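Local coordinates for thermosome subunit (Methanococcoides burtonii, PDB 3AQ1), which probably binds and hydrolyses ATP to help unfolded proteins fold, as a group II chaperonin subunit that is predominantly monomeric in this Antarctic archaeon, at residues A[179-184]-A[255-260]; A[190-195]-A[273-278]; A[173-178]-A[301-306]; A[104-109]-A[439-444]; A[151-156]-A[340-345]. All blocks are in the same frame, centred on the assembly; numbering follows the deposited sequence.

Interaction 1 of 5, residues A[179-184]-A[255-260]; sequences PNMPEK and YIEKAG
E257, near the end of helix 250-258, lays its side chain along the backbone of N180 and M181. Its CG stands anti to the backbone N (chi1 178°), and a bend at chi2 brings the carboxylate over N180, where OE2 lies 3.5 Å from N180 CB. M181 meets the same stem, its CG 4.1 Å from E257 CG. G260 takes a positive phi in a Schellman motif, and its O sits 3.4 Å from P182 CG. A water 2.7 Å from N180 O and 2.9 Å from E257 O can bridge the backbones. K258 NZ forms a salt bridge with E257 OE2, its hydrogen bond long and weak. Were E257 cut back to an alanine, K258 would probably lose this carboxylate and a gap open beside N180 and M181. With no hydrogen bond between the segments, this join of loop and helix end in the apical domain rests on van der Waals contact, much of it carbon against oxygen, K258 probably offsetting part of the carboxylate charge.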
# COMPACT_ATOMS: atom_id res chain seq x y z
N PRO A 179 -3.93 -24.49 30.31
CA PRO A 179 -4.82 -25.41 29.59
C PRO A 179 -6.23 -25.46 30.18
O PRO A 179 -7.16 -25.94 29.52
CB PRO A 179 -4.14 -26.77 29.76
CG PRO A 179 -2.79 -26.47 30.31
CD PRO A 179 -2.91 -25.21 31.08
N ASN A 180 -6.41 -24.97 31.40
CA ASN A 180 -7.75 -24.98 31.97
C ASN A 180 -8.55 -23.71 31.67
O ASN A 180 -9.69 -23.59 32.09
CB ASN A 180 -7.73 -25.31 33.47
CG ASN A 180 -7.15 -26.68 33.75
OD1 ASN A 180 -7.09 -27.53 32.85
ND2 ASN A 180 -6.70 -26.91 34.98
N MET A 181 -7.95 -22.79 30.92
CA MET A 181 -8.66 -21.60 30.48
C MET A 181 -9.70 -21.99 29.45
O MET A 181 -9.53 -22.98 28.75
CB MET A 181 -7.69 -20.58 29.91
CG MET A 181 -6.69 -20.09 30.93
SD MET A 181 -5.45 -19.01 30.23
CE MET A 181 -4.62 -18.44 31.71
N PRO A 182 -10.81 -21.25 29.37
CA PRO A 182 -11.90 -21.61 28.45
C PRO A 182 -11.48 -21.58 26.97
O PRO A 182 -10.68 -20.75 26.56
CB PRO A 182 -12.97 -20.53 28.73
CG PRO A 182 -12.21 -19.39 29.34
CD PRO A 182 -11.16 -20.07 30.18
N GLU A 183 -12.03 -22.50 26.17
CA GLU A 183 -11.64 -22.58 24.77
C GLU A 183 -12.23 -21.47 23.91
O GLU A 183 -11.57 -20.96 23.01
CB GLU A 183 -12.04 -23.93 24.18
CG GLU A 183 -10.93 -24.95 24.22
CD GLU A 183 -11.30 -26.23 23.49
OE1 GLU A 183 -11.64 -26.15 22.29
OE2 GLU A 183 -11.23 -27.30 24.13
N LYS A 184 -13.48 -21.13 24.18
CA LYS A 184 -14.15 -20.06 23.47
C LYS A 184 -14.52 -19.03 24.51
O LYS A 184 -14.61 -19.34 25.69
CB LYS A 184 -15.44 -20.56 22.78
CG LYS A 184 -15.24 -21.58 21.69
CD LYS A 184 -16.53 -22.35 21.36
CE LYS A 184 -17.31 -21.78 20.18
NZ LYS A 184 -18.02 -20.50 20.49
N TYR A 255 -4.83 -18.19 39.32
CA TYR A 255 -5.92 -17.31 39.74
C TYR A 255 -6.73 -16.78 38.57
O TYR A 255 -7.96 -16.75 38.61
CB TYR A 255 -5.36 -16.15 40.56
CG TYR A 255 -4.69 -16.61 41.83
CD1 TYR A 255 -5.24 -17.62 42.59
CD2 TYR A 255 -3.51 -16.03 42.26
CE1 TYR A 255 -4.63 -18.05 43.76
CE2 TYR A 255 -2.89 -16.45 43.42
CZ TYR A 255 -3.46 -17.46 44.16
OH TYR A 255 -2.84 -17.88 45.32
N ILE A 256 -6.02 -16.35 37.53
CA ILE A 256 -6.66 -15.83 36.33
C ILE A 256 -7.47 -16.95 35.70
O ILE A 256 -8.62 -16.77 35.30
CB ILE A 256 -5.61 -15.30 35.33
CG1 ILE A 256 -4.86 -14.13 35.95
CG2 ILE A 256 -6.28 -14.84 34.04
CD1 ILE A 256 -3.81 -13.56 35.06
N GLU A 257 -6.85 -18.12 35.65
CA GLU A 257 -7.50 -19.30 35.11
C GLU A 257 -8.75 -19.65 35.91
O GLU A 257 -9.81 -19.93 35.34
CB GLU A 257 -6.52 -20.47 35.13
CG GLU A 257 -7.11 -21.74 34.65
CD GLU A 257 -7.68 -22.56 35.76
OE1 GLU A 257 -6.92 -22.90 36.69
OE2 GLU A 257 -8.88 -22.87 35.70
N LYS A 258 -8.63 -19.64 37.24
CA LYS A 258 -9.77 -19.97 38.08
C LYS A 258 -10.91 -18.97 37.92
O LYS A 258 -12.07 -19.34 38.03
CB LYS A 258 -9.37 -20.19 39.56
CG LYS A 258 -8.84 -21.62 39.86
CD LYS A 258 -9.89 -22.68 39.48
CE LYS A 258 -9.32 -24.08 39.30
NZ LYS A 258 -10.07 -24.88 38.27
N ALA A 259 -10.59 -17.72 37.61
CA ALA A 259 -11.62 -16.72 37.33
C ALA A 259 -12.31 -16.86 35.95
O ALA A 259 -13.17 -16.05 35.60
CB ALA A 259 -11.06 -15.29 37.53
N GLY A 260 -11.95 -17.87 35.17
CA GLY A 260 -12.56 -18.11 33.87
C GLY A 260 -12.00 -17.25 32.74
O GLY A 260 -12.65 -17.03 31.70
O HOH W 1 -10.98 -21.62 33.35

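Interaction 2 of 5, residues A[190-195]-A[273-278]; sequences ILLLSC and KRLSKV
L275 receives L192 from the strand 184-193 side: its CB lies 3.8 Å from L192 CD2, and its CD1 is 4.0 Å from the same methyl. The two leucines approach at a slant, so CD2 of L192 rests against the base of L275 and reaches partway up its branch. F243 of strand 241-244 touches both side chains, and L170 of strand 169-172 also packs on L275, which places the contact in the apolar layer between helix 269-279 and the mixed sheet of the apical domain. One residue on, S276 is met chiefly through its backbone. The other methyl of L192, CD1, comes within 3.4 Å of S276 N and 3.9 Å of S276 CB; it touches L275 CB as well, while CD2 keeps to L275. L192 holds CG anti to its carbonyl carbon (chi1 -51°), which points the fork of the side chain at the helix. The hydroxyl of S276 serves a different purpose: OG is hydrogen-bonded to A281 O, just past the helix end. With just an alanine in place of this leucine, L275 and the S276 backbone would probably lose the methyls they rest on, and a gap would part strand from helix. No hydrogen bond joins the two segments; the contact depends on burying leucine carbon, while the nearby serine has its polar end satisfied within the helix-to-loop turn.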
# COMPACT_ATOMS: atom_id res chain seq x y z
N ILE A 190 -11.79 -7.40 26.39
CA ILE A 190 -10.38 -7.64 26.18
C ILE A 190 -9.49 -6.61 26.86
O ILE A 190 -9.69 -5.40 26.71
CB ILE A 190 -10.07 -7.65 24.69
CG1 ILE A 190 -10.82 -8.80 24.03
CG2 ILE A 190 -8.57 -7.72 24.45
CD1 ILE A 190 -11.06 -8.61 22.58
N LEU A 191 -8.50 -7.12 27.59
CA LEU A 191 -7.52 -6.28 28.26
C LEU A 191 -6.15 -6.48 27.59
O LEU A 191 -5.71 -7.61 27.42
CB LEU A 191 -7.46 -6.64 29.75
CG LEU A 191 -6.49 -5.90 30.67
CD1 LEU A 191 -6.95 -4.48 30.93
CD2 LEU A 191 -6.31 -6.64 31.99
N LEU A 192 -5.49 -5.40 27.19
CA LEU A 192 -4.15 -5.50 26.61
C LEU A 192 -3.09 -5.02 27.60
O LEU A 192 -3.18 -3.90 28.10
CB LEU A 192 -4.05 -4.73 25.28
CG LEU A 192 -5.19 -5.09 24.32
CD1 LEU A 192 -5.19 -4.22 23.08
CD2 LEU A 192 -5.10 -6.54 23.95
N LEU A 193 -2.11 -5.87 27.90
CA LEU A 193 -1.01 -5.49 28.79
C LEU A 193 0.31 -5.50 28.06
O LEU A 193 0.68 -6.48 27.44
CB LEU A 193 -0.91 -6.47 29.97
CG LEU A 193 -2.16 -6.72 30.84
CD1 LEU A 193 -1.85 -7.62 32.03
CD2 LEU A 193 -2.74 -5.42 31.32
N SER A 194 1.04 -4.39 28.14
CA SER A 194 2.42 -4.36 27.65
C SER A 194 3.35 -4.64 28.82
O SER A 194 4.53 -4.95 28.64
CB SER A 194 2.75 -3.01 27.02
OG SER A 194 2.71 -1.99 28.01
N CYS A 195 2.82 -4.55 30.03
CA CYS A 195 3.60 -4.88 31.21
C CYS A 195 3.47 -6.36 31.55
O CYS A 195 2.47 -6.99 31.22
CB CYS A 195 3.17 -4.03 32.41
SG CYS A 195 1.50 -4.26 32.96
N LYS A 273 -0.60 -4.14 18.97
CA LYS A 273 -1.02 -2.93 18.27
C LYS A 273 -2.29 -3.21 17.51
O LYS A 273 -3.24 -2.44 17.56
CB LYS A 273 0.05 -2.42 17.31
CG LYS A 273 0.81 -1.19 17.81
CD LYS A 273 1.73 -0.61 16.73
CE LYS A 273 2.53 0.59 17.24
NZ LYS A 273 3.39 1.22 16.19
N ARG A 274 -2.29 -4.33 16.80
CA ARG A 274 -3.45 -4.72 16.01
C ARG A 274 -4.68 -4.98 16.91
O ARG A 274 -5.78 -4.53 16.59
CB ARG A 274 -3.13 -5.94 15.14
CG ARG A 274 -2.11 -5.73 14.07
CD ARG A 274 -2.21 -6.87 13.04
NE ARG A 274 -0.94 -7.14 12.37
CZ ARG A 274 -0.62 -6.67 11.16
NH1 ARG A 274 -1.50 -5.93 10.47
NH2 ARG A 274 0.57 -6.95 10.63
N LEU A 275 -4.49 -5.69 18.02
CA LEU A 275 -5.58 -5.92 18.97
C LEU A 275 -6.18 -4.59 19.42
O LEU A 275 -7.41 -4.44 19.48
CB LEU A 275 -5.13 -6.74 20.18
CG LEU A 275 -4.91 -8.22 19.88
CD1 LEU A 275 -3.94 -8.84 20.86
CD2 LEU A 275 -6.23 -8.97 19.82
N SER A 276 -5.32 -3.62 19.71
CA SER A 276 -5.78 -2.32 20.15
C SER A 276 -6.70 -1.67 19.12
O SER A 276 -7.76 -1.16 19.48
CB SER A 276 -4.59 -1.42 20.46
OG SER A 276 -5.01 -0.25 21.13
N LYS A 277 -6.32 -1.70 17.85
CA LYS A 277 -7.11 -1.03 16.82
C LYS A 277 -8.43 -1.73 16.52
O LYS A 277 -9.48 -1.07 16.46
CB LYS A 277 -6.31 -0.81 15.53
CG LYS A 277 -5.16 0.18 15.66
CD LYS A 277 -4.12 -0.05 14.56
CE LYS A 277 -2.81 0.71 14.84
NZ LYS A 277 -1.68 0.15 14.04
N VAL A 278 -8.41 -3.05 16.32
CA VAL A 278 -9.65 -3.77 16.03
C VAL A 278 -10.61 -3.93 17.22
O VAL A 278 -11.81 -3.98 17.00
CB VAL A 278 -9.46 -5.15 15.33
CG1 VAL A 278 -8.73 -5.01 14.04
CG2 VAL A 278 -8.76 -6.14 16.24

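Interaction 3 of 5, residues A[173-178]-A[301-306]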
# COMPACT_ATOMS: atom_id res chain seq x y z
N ASP A 173 -0.91 -16.09 16.28
CA ASP A 173 -0.26 -17.38 16.45
C ASP A 173 0.22 -17.56 17.89
O ASP A 173 1.42 -17.55 18.16
CB ASP A 173 0.90 -17.52 15.48
CG ASP A 173 1.42 -18.93 15.41
OD1 ASP A 173 0.63 -19.83 15.76
OD2 ASP A 173 2.59 -19.13 15.01
N LYS A 174 -0.73 -17.72 18.80
CA LYS A 174 -0.46 -17.90 20.23
C LYS A 174 -1.58 -18.74 20.82
O LYS A 174 -2.71 -18.71 20.35
CB LYS A 174 -0.35 -16.55 20.93
CG LYS A 174 1.09 -16.11 21.20
CD LYS A 174 1.72 -16.95 22.31
CE LYS A 174 3.15 -16.56 22.54
NZ LYS A 174 4.02 -17.10 21.45
N GLU A 175 -1.27 -19.51 21.85
CA GLU A 175 -2.32 -20.32 22.45
C GLU A 175 -2.60 -19.89 23.89
O GLU A 175 -1.97 -18.95 24.38
CB GLU A 175 -2.04 -21.82 22.28
CG GLU A 175 -0.91 -22.39 23.08
CD GLU A 175 -0.67 -23.86 22.74
OE1 GLU A 175 -0.99 -24.74 23.57
OE2 GLU A 175 -0.15 -24.12 21.63
N ARG A 176 -3.57 -20.52 24.53
CA ARG A 176 -3.90 -20.20 25.92
C ARG A 176 -2.68 -20.50 26.77
O ARG A 176 -2.02 -21.53 26.56
CB ARG A 176 -5.05 -21.05 26.41
CG ARG A 176 -6.39 -20.65 25.91
CD ARG A 176 -7.37 -21.74 26.24
NE ARG A 176 -7.11 -22.92 25.43
CZ ARG A 176 -7.59 -24.13 25.69
NH1 ARG A 176 -8.35 -24.32 26.75
NH2 ARG A 176 -7.30 -25.15 24.89
N SER A 177 -2.39 -19.64 27.74
CA SER A 177 -1.21 -19.83 28.58
C SER A 177 -1.38 -20.99 29.56
O SER A 177 -0.38 -21.61 29.97
CB SER A 177 -0.85 -18.56 29.36
OG SER A 177 -1.84 -18.29 30.32
N HIS A 178 -2.63 -21.25 29.93
CA HIS A 178 -2.96 -22.33 30.87
C HIS A 178 -4.06 -23.17 30.22
O HIS A 178 -5.00 -22.63 29.65
CB HIS A 178 -3.42 -21.77 32.22
CG HIS A 178 -3.35 -22.74 33.36
ND1 HIS A 178 -4.29 -23.73 33.57
CD2 HIS A 178 -2.46 -22.86 34.39
CE1 HIS A 178 -3.99 -24.41 34.65
NE2 HIS A 178 -2.88 -23.91 35.17
N VAL A 301 -13.62 -14.74 21.00
CA VAL A 301 -12.23 -15.11 21.09
C VAL A 301 -12.16 -16.60 21.36
O VAL A 301 -12.73 -17.07 22.33
CB VAL A 301 -11.52 -14.35 22.20
CG1 VAL A 301 -10.17 -15.00 22.50
CG2 VAL A 301 -11.36 -12.89 21.80
N GLU A 302 -11.50 -17.35 20.48
CA GLU A 302 -11.36 -18.80 20.68
C GLU A 302 -10.07 -19.36 20.13
O GLU A 302 -9.46 -18.80 19.22
CB GLU A 302 -12.53 -19.56 20.09
CG GLU A 302 -12.60 -19.55 18.60
CD GLU A 302 -13.59 -20.56 18.05
OE1 GLU A 302 -13.83 -21.59 18.73
OE2 GLU A 302 -14.10 -20.34 16.93
N GLU A 303 -9.65 -20.48 20.71
CA GLU A 303 -8.48 -21.22 20.25
C GLU A 303 -8.96 -22.29 19.29
O GLU A 303 -9.71 -23.19 19.68
CB GLU A 303 -7.79 -21.86 21.45
CG GLU A 303 -6.41 -22.42 21.19
CD GLU A 303 -5.82 -23.07 22.44
OE1 GLU A 303 -5.30 -22.32 23.29
OE2 GLU A 303 -5.89 -24.32 22.58
N LYS A 304 -8.55 -22.19 18.03
CA LYS A 304 -8.87 -23.20 17.02
C LYS A 304 -7.65 -24.08 16.80
O LYS A 304 -6.51 -23.61 16.93
CB LYS A 304 -9.28 -22.59 15.69
CG LYS A 304 -10.68 -22.00 15.65
CD LYS A 304 -11.17 -21.82 14.21
CE LYS A 304 -12.70 -21.94 14.11
NZ LYS A 304 -13.17 -22.15 12.70
N GLU A 305 -7.90 -25.34 16.48
CA GLU A 305 -6.82 -26.22 16.03
C GLU A 305 -6.67 -26.22 14.49
O GLU A 305 -7.56 -26.69 13.77
CB GLU A 305 -7.02 -27.63 16.58
CG GLU A 305 -5.72 -28.42 16.73
CD GLU A 305 -5.72 -29.32 17.95
OE1 GLU A 305 -6.71 -29.30 18.71
OE2 GLU A 305 -4.71 -30.03 18.16
N VAL A 306 -5.58 -25.64 14.00
CA VAL A 306 -5.17 -25.78 12.60
C VAL A 306 -3.71 -26.22 12.63
O VAL A 306 -2.85 -25.47 13.09
CB VAL A 306 -5.32 -24.47 11.78
CG1 VAL A 306 -4.66 -24.61 10.39
CG2 VAL A 306 -6.79 -24.10 11.66
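E303 OE1 is gripped twice by R176, once from the backbone and once from the side chain. R176 N donates to E303 OE1 at 2.8 Å, nearly straight at 169°, close to the C-O direction. R176 NE comes to E303 OE1 at 2.9 Å from above the carboxylate plane, while OE1 stays within the guanidinium plane. R176 NH2 reaches the other oxygen, E303 OE2, in a salt bridge, though the position of OE2 is less sure. As modelled, the guanidinium and carboxylate planes stand 61° apart, and the pairing appears twisted. E303 lies on strand 300-305 of the apical sheet, its backbone paired with E183, and its extended side chain, CG anti to the backbone N (chi1 -168°), spans the distance to the loop 173-178. A bend at chi3 turns the arginine head back toward its own backbone NH, which lets NE and N share one oxygen. Y262 touches both R176 and E303, and R176 NH1 is hydrogen-bonded to M181 O.

Interaction 4 of 5, residues A[104-109]-A[439-444]; sequences LIKIAG and DMWEND
K106 of helix 101-109 reaches across to the turn 441-444, its CG anti to the backbone N (chi1 -159°) and its chain bent at chi3 and chi4. On the way, CD passes over one face of the W441 indole toward the rim, a CH-pi contact 4.1 Å from the centroid of the six-membered ring. NZ goes on over the five-membered ring, 4.8 Å from its centroid, in a cation-pi contact. K106 NZ donates to W441 O at 3.2 Å and forms a salt bridge with D444 OD1, modelled so short that its length is doubtful. W441 O also accepts from D444 N, at 3.0 Å and from the opposite face of its plane, closing a type I turn. Next along the helix, I107 packs on V358, which W441 touches too. In the family's layout this joins an intermediate-domain helix to the equatorial loop between strands 437-439 and 446-448. The ammonium is met by a carboxylate, a carbonyl and a ring face, so electrostatics probably govern this surface contact.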
# COMPACT_ATOMS: atom_id res chain seq x y z
N LEU A 104 -8.81 -4.91 -11.67
CA LEU A 104 -8.14 -5.00 -10.38
C LEU A 104 -7.22 -6.22 -10.33
O LEU A 104 -6.10 -6.14 -9.83
CB LEU A 104 -9.15 -5.07 -9.24
CG LEU A 104 -9.89 -3.80 -8.88
CD1 LEU A 104 -11.04 -4.12 -7.91
CD2 LEU A 104 -8.92 -2.80 -8.30
N ILE A 105 -7.70 -7.34 -10.85
CA ILE A 105 -6.90 -8.54 -10.95
C ILE A 105 -5.72 -8.38 -11.91
O ILE A 105 -4.65 -8.94 -11.69
CB ILE A 105 -7.74 -9.72 -11.40
CG1 ILE A 105 -8.51 -10.27 -10.20
CG2 ILE A 105 -6.85 -10.79 -12.02
CD1 ILE A 105 -8.95 -11.68 -10.35
N LYS A 106 -5.93 -7.60 -12.96
CA LYS A 106 -4.85 -7.25 -13.89
C LYS A 106 -3.83 -6.35 -13.20
O LYS A 106 -2.62 -6.55 -13.34
CB LYS A 106 -5.41 -6.56 -15.13
CG LYS A 106 -4.50 -6.60 -16.35
CD LYS A 106 -4.84 -5.46 -17.30
CE LYS A 106 -5.01 -5.92 -18.74
NZ LYS A 106 -3.73 -6.38 -19.34
N ILE A 107 -4.32 -5.35 -12.47
CA ILE A 107 -3.45 -4.45 -11.71
C ILE A 107 -2.59 -5.22 -10.70
O ILE A 107 -1.37 -5.14 -10.73
CB ILE A 107 -4.27 -3.32 -11.05
CG1 ILE A 107 -4.66 -2.29 -12.10
CG2 ILE A 107 -3.49 -2.62 -9.93
CD1 ILE A 107 -5.52 -1.18 -11.58
N ALA A 108 -3.23 -5.99 -9.83
CA ALA A 108 -2.52 -6.82 -8.86
C ALA A 108 -1.48 -7.72 -9.52
O ALA A 108 -0.38 -7.90 -9.00
CB ALA A 108 -3.50 -7.65 -8.02
N GLY A 109 -1.83 -8.30 -10.67
CA GLY A 109 -0.89 -9.10 -11.44
C GLY A 109 0.46 -8.43 -11.64
O GLY A 109 1.50 -9.09 -11.59
N ASP A 439 0.52 -1.13 -27.00
CA ASP A 439 -0.50 -0.72 -26.02
C ASP A 439 -0.08 -1.12 -24.59
O ASP A 439 -0.22 -2.28 -24.20
CB ASP A 439 -1.87 -1.32 -26.37
CG ASP A 439 -3.01 -0.67 -25.60
OD1 ASP A 439 -2.91 -0.54 -24.37
OD2 ASP A 439 -4.02 -0.29 -26.24
N MET A 440 0.43 -0.16 -23.83
CA MET A 440 1.04 -0.48 -22.54
C MET A 440 0.04 -1.04 -21.52
O MET A 440 0.44 -1.69 -20.55
CB MET A 440 1.77 0.73 -21.97
CG MET A 440 3.06 1.09 -22.72
SD MET A 440 4.47 0.05 -22.37
CE MET A 440 4.34 -1.19 -23.64
N TRP A 441 -1.25 -0.79 -21.75
CA TRP A 441 -2.29 -1.42 -20.95
C TRP A 441 -2.39 -2.91 -21.30
O TRP A 441 -2.29 -3.77 -20.43
CB TRP A 441 -3.63 -0.71 -21.14
CG TRP A 441 -4.76 -1.41 -20.42
CD1 TRP A 441 -5.66 -2.28 -20.95
CD2 TRP A 441 -5.09 -1.30 -19.02
NE1 TRP A 441 -6.53 -2.72 -19.99
CE2 TRP A 441 -6.20 -2.13 -18.79
CE3 TRP A 441 -4.55 -0.58 -17.95
CZ2 TRP A 441 -6.79 -2.26 -17.53
CZ3 TRP A 441 -5.12 -0.72 -16.71
CH2 TRP A 441 -6.23 -1.55 -16.51
N GLU A 442 -2.60 -3.23 -22.58
CA GLU A 442 -2.59 -4.62 -23.01
C GLU A 442 -1.35 -5.35 -22.51
O GLU A 442 -1.36 -6.58 -22.40
CB GLU A 442 -2.67 -4.71 -24.54
CG GLU A 442 -4.03 -4.36 -25.11
CD GLU A 442 -5.13 -5.19 -24.48
OE1 GLU A 442 -6.03 -4.59 -23.86
OE2 GLU A 442 -5.08 -6.43 -24.61
N ASN A 443 -0.29 -4.61 -22.22
CA ASN A 443 1.00 -5.20 -21.84
C ASN A 443 1.37 -5.06 -20.36
O ASN A 443 2.53 -5.21 -19.98
CB ASN A 443 2.12 -4.66 -22.72
CG ASN A 443 2.35 -5.50 -23.97
OD1 ASN A 443 2.97 -6.56 -23.90
ND2 ASN A 443 1.84 -5.03 -25.11
N ASP A 444 0.36 -4.78 -19.54
CA ASP A 444 0.49 -4.84 -18.09
C ASP A 444 1.63 -3.98 -17.53
O ASP A 444 2.36 -4.39 -16.62
CB ASP A 444 0.65 -6.30 -17.65
CG ASP A 444 -0.53 -7.16 -18.10
OD1 ASP A 444 -1.67 -6.64 -18.11
OD2 ASP A 444 -0.31 -8.35 -18.43

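Interaction 5 of 5, residues A[151-156]-A[340-345]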
# COMPACT_ATOMS: atom_id res chain seq x y z
N ILE A 151 -5.17 -5.16 7.01
CA ILE A 151 -4.81 -6.50 6.58
C ILE A 151 -3.57 -7.05 7.29
O ILE A 151 -2.53 -6.42 7.31
CB ILE A 151 -4.68 -6.61 5.06
CG1 ILE A 151 -6.04 -6.30 4.43
CG2 ILE A 151 -4.19 -7.99 4.66
CD1 ILE A 151 -6.08 -6.44 2.94
N LYS A 152 -3.72 -8.21 7.89
CA LYS A 152 -2.58 -8.91 8.46
C LYS A 152 -2.36 -10.21 7.68
O LYS A 152 -3.31 -10.95 7.42
CB LYS A 152 -2.80 -9.23 9.94
CG LYS A 152 -1.78 -10.22 10.46
CD LYS A 152 -2.04 -10.68 11.87
CE LYS A 152 -1.12 -11.84 12.21
NZ LYS A 152 -0.89 -11.95 13.66
N ILE A 153 -1.12 -10.47 7.30
CA ILE A 153 -0.82 -11.72 6.63
C ILE A 153 -0.14 -12.64 7.62
O ILE A 153 0.83 -12.27 8.26
CB ILE A 153 0.07 -11.53 5.39
CG1 ILE A 153 -0.52 -10.44 4.49
CG2 ILE A 153 0.14 -12.81 4.64
CD1 ILE A 153 0.09 -10.38 3.10
N GLU A 154 -0.70 -13.83 7.77
CA GLU A 154 -0.16 -14.84 8.67
C GLU A 154 0.10 -16.05 7.78
O GLU A 154 -0.83 -16.62 7.20
CB GLU A 154 -1.16 -15.19 9.78
CG GLU A 154 -0.70 -16.28 10.72
CD GLU A 154 0.35 -15.77 11.69
OE1 GLU A 154 0.33 -14.55 11.95
OE2 GLU A 154 1.18 -16.58 12.17
N LYS A 155 1.36 -16.42 7.63
CA LYS A 155 1.68 -17.45 6.66
C LYS A 155 1.62 -18.85 7.26
O LYS A 155 2.28 -19.15 8.25
CB LYS A 155 3.00 -17.16 5.93
CG LYS A 155 4.19 -16.91 6.82
CD LYS A 155 5.17 -15.92 6.19
CE LYS A 155 6.35 -15.72 7.13
NZ LYS A 155 7.22 -14.59 6.71
N ARG A 156 0.79 -19.68 6.65
CA ARG A 156 0.66 -21.07 7.05
C ARG A 156 1.31 -22.02 6.01
O ARG A 156 0.76 -22.27 4.94
CB ARG A 156 -0.82 -21.40 7.22
CG ARG A 156 -1.59 -20.44 8.10
CD ARG A 156 -2.43 -21.19 9.13
NE ARG A 156 -1.60 -21.90 10.10
CZ ARG A 156 -0.61 -21.35 10.79
NH1 ARG A 156 -0.30 -20.07 10.63
NH2 ARG A 156 0.09 -22.08 11.65
N HIS A 340 5.70 -11.86 0.43
CA HIS A 340 6.30 -10.65 -0.13
C HIS A 340 5.49 -10.19 -1.34
O HIS A 340 5.10 -9.02 -1.44
CB HIS A 340 7.78 -10.85 -0.50
CG HIS A 340 8.69 -10.97 0.69
ND1 HIS A 340 8.67 -12.06 1.54
CD2 HIS A 340 9.65 -10.14 1.16
CE1 HIS A 340 9.57 -11.89 2.48
NE2 HIS A 340 10.19 -10.74 2.28
N ALA A 341 5.18 -11.13 -2.22
CA ALA A 341 4.41 -10.79 -3.40
C ALA A 341 3.05 -10.14 -3.03
O ALA A 341 2.78 -9.00 -3.41
CB ALA A 341 4.23 -12.01 -4.28
N LEU A 342 2.23 -10.87 -2.27
CA LEU A 342 0.95 -10.36 -1.77
C LEU A 342 1.04 -8.96 -1.16
O LEU A 342 0.22 -8.09 -1.47
CB LEU A 342 0.34 -11.34 -0.76
CG LEU A 342 -1.04 -11.10 -0.14
CD1 LEU A 342 -2.14 -11.02 -1.18
CD2 LEU A 342 -1.29 -12.24 0.79
N ASN A 343 2.03 -8.74 -0.30
CA ASN A 343 2.20 -7.42 0.29
C ASN A 343 2.29 -6.35 -0.79
O ASN A 343 1.64 -5.33 -0.69
CB ASN A 343 3.41 -7.36 1.23
CG ASN A 343 3.01 -7.25 2.68
OD1 ASN A 343 2.23 -6.37 3.05
ND2 ASN A 343 3.53 -8.15 3.52
N ASP A 344 3.07 -6.58 -1.83
CA ASP A 344 3.16 -5.60 -2.90
C ASP A 344 1.84 -5.42 -3.63
O ASP A 344 1.38 -4.30 -3.82
CB ASP A 344 4.27 -5.95 -3.89
CG ASP A 344 5.64 -5.75 -3.31
OD1 ASP A 344 5.77 -4.93 -2.39
OD2 ASP A 344 6.58 -6.42 -3.79
N ALA A 345 1.23 -6.54 -4.03
CA ALA A 345 -0.01 -6.47 -4.79
C ALA A 345 -1.12 -5.77 -4.00
O ALA A 345 -1.86 -4.97 -4.55
CB ALA A 345 -0.45 -7.84 -5.24
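This is a small apolar contact between a strand and a helix, formed where strand 151-157, at an edge of the three-stranded sheet, passes beside the long helix 332-355; by the family's layout both belong to the intermediate domain. I153 carries it from the strand. With CG1 anti to the carbonyl carbon, chi1 -50° turns that branch to the helix and the extended chi2 carries CD1 onto L342, 3.3 Å from L342 CD2 and 3.5 Å from L342 CG. The CG2 methyl of I153 lies 4.1 Å from the same L342 CD2, so the leucine methyl faces both arms of the isoleucine. N343 adds its amide at the side, ND2 4.1 Å from I153 CD1. L342 also touches T128 of helix 121-132, and I153 meets L346 and D339 of the long helix. K152 and E154 pair with each other in a salt bridge away from this face, and the helix is held to the strand by hydrocarbon contact with no hydrogen bond between the segments.

Interactions 1, 2 and 3 gather around one mixed sheet: interaction 2 backs strand 184-193 with a helix, interaction 3 ties the neighbouring strand 300-305 to a loop, and interaction 1 fixes the next part of that loop, touching interaction 3 directly. Interaction 2 is the buried one, without polar bonds across it and chiefly leucine carbon; 1 and 3 are partly buried, the first resting on van der Waals contact with a water nearby, the third on charge. Interaction 5, also partly buried, repeats the strand-to-helix chemistry of interaction 2 in a different sheet. Interaction 4 is a surface contact, charged like interaction 3 but with an aromatic face added. Centres of 1 and 4 lie about 52 Å apart.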